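Long-range contact in transmembrane oligosaccharyl transferase (Archaeoglobus fulgidus, PDB 3WAJ), which belongs to the STT3 family of integral membrane oligosaccharyl transferases, pairing a GT-C type transmembrane region with a large soluble C-terminal region: residues Gln150-Arg154 with Asn425-Tyr429. Sequence-based numbering, arbitrary orientation.
Sequences QFLQR and NRFAY. With SO4 (sulfate ion), chain C.
Phe151 and Tyr429 bring the two backbones together, their CA atoms 4.3 Å apart, where the short helix 150-153 meets the loop that leads into helix 429-446. Within the first segment the helical turn is closed by a bond from Arg154 N to Gln150 O, and Arg154 then leaves helical geometry; Asn425 and Arg426 form a brief 3-10 segment. Tyr429 lays its CB against the start of the helix, 3.8 Å from Phe151 CA, and Phe151 CB and Tyr429 CB are 4.0 Å apart. Gln150 stretches across the loop beyond CG (chi2 176°) and places its amide beside the peptides of Ala428 and Tyr429. There Tyr429 N gives OE1 of Gln150 a weak, bent hydrogen bond (3.3 Å, 142°), while Ala428 CB lies 3.4 Å from Gln150 OE1; the amide is modelled too close to Asn425, which leaves its exact placement doubtful.

In this STT3-family membrane enzyme the contact joins the short helix 150-153 to the loop between helices 405-420 and 429-446, in the GT-C type transmembrane part beside the metal site, where Asp47, Asp161 and His163 bind zinc. The side chain of Arg154 lies about 5 Å from that ion. Extended from CG to NE, the Arg154 side chain crosses Tyr429 at about a right angle, bringing NH1 3.7 Å from CE2 of the tyrosine ring, with guanidinium and ring planes 49° apart. Gln150 CG sits over the centre of one guanidinium face. Tyr429 OH is hydrogen-bonded to Glu166, and its ring also meets that of the zinc ligand His163. Farther out, Arg426 NH1 donates to O3 of a sulfate ion at 3.0 Å, an anion also held by His81 and His162.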
ATOM      1  N   GLN A 150      -2.485 -12.989  -4.131  1.00 54.11           N
ATOM      2  CA  GLN A 150      -2.709 -11.568  -4.338  1.00 54.74           C
ATOM      3  C   GLN A 150      -3.938 -11.293  -5.178  1.00 51.97           C
ATOM      4  O   GLN A 150      -4.689 -10.360  -4.897  1.00 60.32           O
ATOM      5  CB  GLN A 150      -1.515 -10.951  -5.036  1.00 57.78           C
ATOM      6  CG  GLN A 150      -0.582 -10.192  -4.150  1.00 68.16           C
ATOM      7  CD  GLN A 150       0.609  -9.714  -4.934  1.00 77.62           C
ATOM      8  OE1 GLN A 150       0.492  -9.368  -6.111  1.00 76.94           O
ATOM      9  NE2 GLN A 150       1.774  -9.730  -4.305  1.00 82.91           N
ATOM     10  N   PHE A 151      -4.126 -12.093  -6.221  1.00 43.97           N
ATOM     11  CA  PHE A 151      -5.205 -11.861  -7.164  1.00 44.03           C
ATOM     12  C   PHE A 151      -6.544 -11.889  -6.464  1.00 48.84           C
ATOM     13  O   PHE A 151      -7.414 -11.090  -6.775  1.00 50.46           O
ATOM     14  CB  PHE A 151      -5.178 -12.894  -8.280  1.00 37.30           C
ATOM     15  CG  PHE A 151      -6.375 -12.846  -9.178  1.00 37.89           C
ATOM     16  CD1 PHE A 151      -6.415 -11.981 -10.265  1.00 45.24           C
ATOM     17  CD2 PHE A 151      -7.459 -13.695  -8.963  1.00 40.27           C
ATOM     18  CE1 PHE A 151      -7.536 -11.935 -11.116  1.00 46.55           C
ATOM     19  CE2 PHE A 151      -8.580 -13.668  -9.812  1.00 42.27           C
ATOM     20  CZ  PHE A 151      -8.617 -12.787 -10.890  1.00 43.09           C
ATOM     21  N   LEU A 152      -6.705 -12.808  -5.517  1.00 51.05           N
ATOM     22  CA  LEU A 152      -7.926 -12.879  -4.714  1.00 47.96           C
ATOM     23  C   LEU A 152      -7.988 -11.782  -3.645  1.00 47.55           C
ATOM     24  O   LEU A 152      -9.023 -11.121  -3.484  1.00 51.96           O
ATOM     25  CB  LEU A 152      -8.056 -14.260  -4.055  1.00 48.10           C
ATOM     26  CG  LEU A 152      -9.239 -14.452  -3.105  1.00 48.22           C
ATOM     27  CD1 LEU A 152     -10.564 -14.524  -3.874  1.00 48.19           C
ATOM     28  CD2 LEU A 152      -9.038 -15.687  -2.248  1.00 50.52           C
ATOM     29  N   GLN A 153      -6.890 -11.593  -2.913  1.00 41.05           N
ATOM     30  CA  GLN A 153      -6.874 -10.620  -1.820  1.00 41.57           C
ATOM     31  C   GLN A 153      -7.231  -9.210  -2.290  1.00 44.96           C
ATOM     32  O   GLN A 153      -7.879  -8.461  -1.571  1.00 49.17           O
ATOM     33  CB  GLN A 153      -5.530 -10.642  -1.096  1.00 44.74           C
ATOM     34  CG  GLN A 153      -5.372 -11.831  -0.158  1.00 65.24           C
ATOM     35  CD  GLN A 153      -3.924 -12.066   0.238  1.00 84.66           C
ATOM     36  OE1 GLN A 153      -3.025 -11.329  -0.180  1.00 90.65           O
ATOM     37  NE2 GLN A 153      -3.691 -13.102   1.042  1.00 89.40           N
ATOM     38  N   ARG A 154      -6.835  -8.877  -3.515  1.00 44.41           N
ATOM     39  CA  ARG A 154      -7.115  -7.572  -4.112  1.00 45.36           C
ATOM     40  C   ARG A 154      -8.388  -7.537  -4.960  1.00 45.11           C
ATOM     41  O   ARG A 154      -8.592  -6.630  -5.763  1.00 42.18           O
ATOM     42  CB  ARG A 154      -5.901  -7.139  -4.928  1.00 45.32           C
ATOM     43  CG  ARG A 154      -4.757  -6.789  -4.014  1.00 44.48           C
ATOM     44  CD  ARG A 154      -3.491  -6.540  -4.715  1.00 51.34           C
ATOM     45  NE  ARG A 154      -2.454  -6.342  -3.708  1.00 69.60           N
ATOM     46  CZ  ARG A 154      -1.202  -5.976  -3.963  1.00 75.45           C
ATOM     47  NH1 ARG A 154      -0.806  -5.763  -5.213  1.00 70.58           N
ATOM     48  NH2 ARG A 154      -0.349  -5.821  -2.958  1.00 76.53           N
ATOM     49  N   ASN A 425       7.293  -9.459  -5.938  1.00 85.58           N
ATOM     50  CA  ASN A 425       6.071  -9.876  -5.258  1.00 85.12           C
ATOM     51  C   ASN A 425       4.857  -8.977  -5.513  1.00 81.87           C
ATOM     52  O   ASN A 425       3.720  -9.428  -5.383  1.00 84.04           O
ATOM     53  CB  ASN A 425       6.304 -10.040  -3.749  1.00 86.63           C
ATOM     54  CG  ASN A 425       7.009 -11.333  -3.405  1.00 93.83           C
ATOM     55  OD1 ASN A 425       6.452 -12.419  -3.573  1.00 98.11           O
ATOM     56  ND2 ASN A 425       8.235 -11.226  -2.905  1.00 96.60           N
ATOM     57  N   ARG A 426       5.083  -7.719  -5.891  1.00 74.46           N
ATOM     58  CA  ARG A 426       3.967  -6.777  -6.023  1.00 70.69           C
ATOM     59  C   ARG A 426       3.127  -6.981  -7.292  1.00 58.18           C
ATOM     60  O   ARG A 426       2.060  -6.378  -7.434  1.00 53.02           O
ATOM     61  CB  ARG A 426       4.442  -5.321  -5.893  1.00 75.72           C
ATOM     62  CG  ARG A 426       5.197  -4.772  -7.095  1.00 81.23           C
ATOM     63  CD  ARG A 426       5.660  -3.339  -6.839  1.00 87.34           C
ATOM     64  NE  ARG A 426       5.343  -2.448  -7.956  1.00 92.73           N
ATOM     65  CZ  ARG A 426       4.373  -1.535  -7.946  1.00 94.51           C
ATOM     66  NH1 ARG A 426       3.619  -1.369  -6.867  1.00 94.79           N
ATOM     67  NH2 ARG A 426       4.159  -0.779  -9.015  1.00 93.95           N
ATOM     68  N   PHE A 427       3.609  -7.843  -8.188  1.00 48.60           N
ATOM     69  CA  PHE A 427       2.934  -8.124  -9.457  1.00 51.28           C
ATOM     70  C   PHE A 427       2.487  -9.577  -9.583  1.00 54.75           C
ATOM     71  O   PHE A 427       2.178 -10.040 -10.682  1.00 54.52           O
ATOM     72  CB  PHE A 427       3.847  -7.776 -10.642  1.00 55.98           C
ATOM     73  CG  PHE A 427       4.090  -6.305 -10.807  1.00 56.21           C
ATOM     74  CD1 PHE A 427       3.026  -5.435 -11.022  1.00 58.02           C
ATOM     75  CD2 PHE A 427       5.381  -5.791 -10.764  1.00 59.42           C
ATOM     76  CE1 PHE A 427       3.241  -4.060 -11.181  1.00 60.33           C
ATOM     77  CE2 PHE A 427       5.613  -4.426 -10.922  1.00 61.22           C
ATOM     78  CZ  PHE A 427       4.536  -3.555 -11.128  1.00 59.97           C
ATOM     79  N   ALA A 428       2.454 -10.293  -8.460  1.00 59.81           N
ATOM     80  CA  ALA A 428       2.056 -11.699  -8.447  1.00 56.95           C
ATOM     81  C   ALA A 428       0.692 -11.930  -9.096  1.00 56.71           C
ATOM     82  O   ALA A 428       0.497 -12.942  -9.779  1.00 61.27           O
ATOM     83  CB  ALA A 428       2.074 -12.242  -7.034  1.00 57.06           C
ATOM     84  N   TYR A 429      -0.237 -10.990  -8.893  1.00 49.00           N
ATOM     85  CA  TYR A 429      -1.609 -11.134  -9.397  1.00 46.99           C
ATOM     86  C   TYR A 429      -1.689 -11.354 -10.912  1.00 53.80           C
ATOM     87  O   TYR A 429      -2.651 -11.935 -11.420  1.00 56.55           O
ATOM     88  CB  TYR A 429      -2.492  -9.956  -8.966  1.00 41.77           C
ATOM     89  CG  TYR A 429      -1.964  -8.595  -9.352  1.00 39.93           C
ATOM     90  CD1 TYR A 429      -2.181  -8.074 -10.619  1.00 40.23           C
ATOM     91  CD2 TYR A 429      -1.272  -7.818  -8.441  1.00 37.67           C
ATOM     92  CE1 TYR A 429      -1.697  -6.821 -10.978  1.00 38.86           C
ATOM     93  CE2 TYR A 429      -0.797  -6.579  -8.784  1.00 42.07           C
ATOM     94  CZ  TYR A 429      -1.005  -6.086 -10.060  1.00 40.04           C
ATOM     95  OH  TYR A 429      -0.526  -4.842 -10.403  1.00 35.05           O
TER
HETATM   96  S   SO4 C 902       0.466   1.128  -8.114  1.00 53.58           S
HETATM   97  O1  SO4 C 902      -0.419   1.919  -7.248  1.00 50.57           O
HETATM   98  O2  SO4 C 902       1.508   2.018  -8.634  1.00 57.00           O
HETATM   99  O3  SO4 C 902       1.060   0.054  -7.317  1.00 60.19           O
HETATM  100  O4  SO4 C 902      -0.251   0.528  -9.246  1.00 54.10           O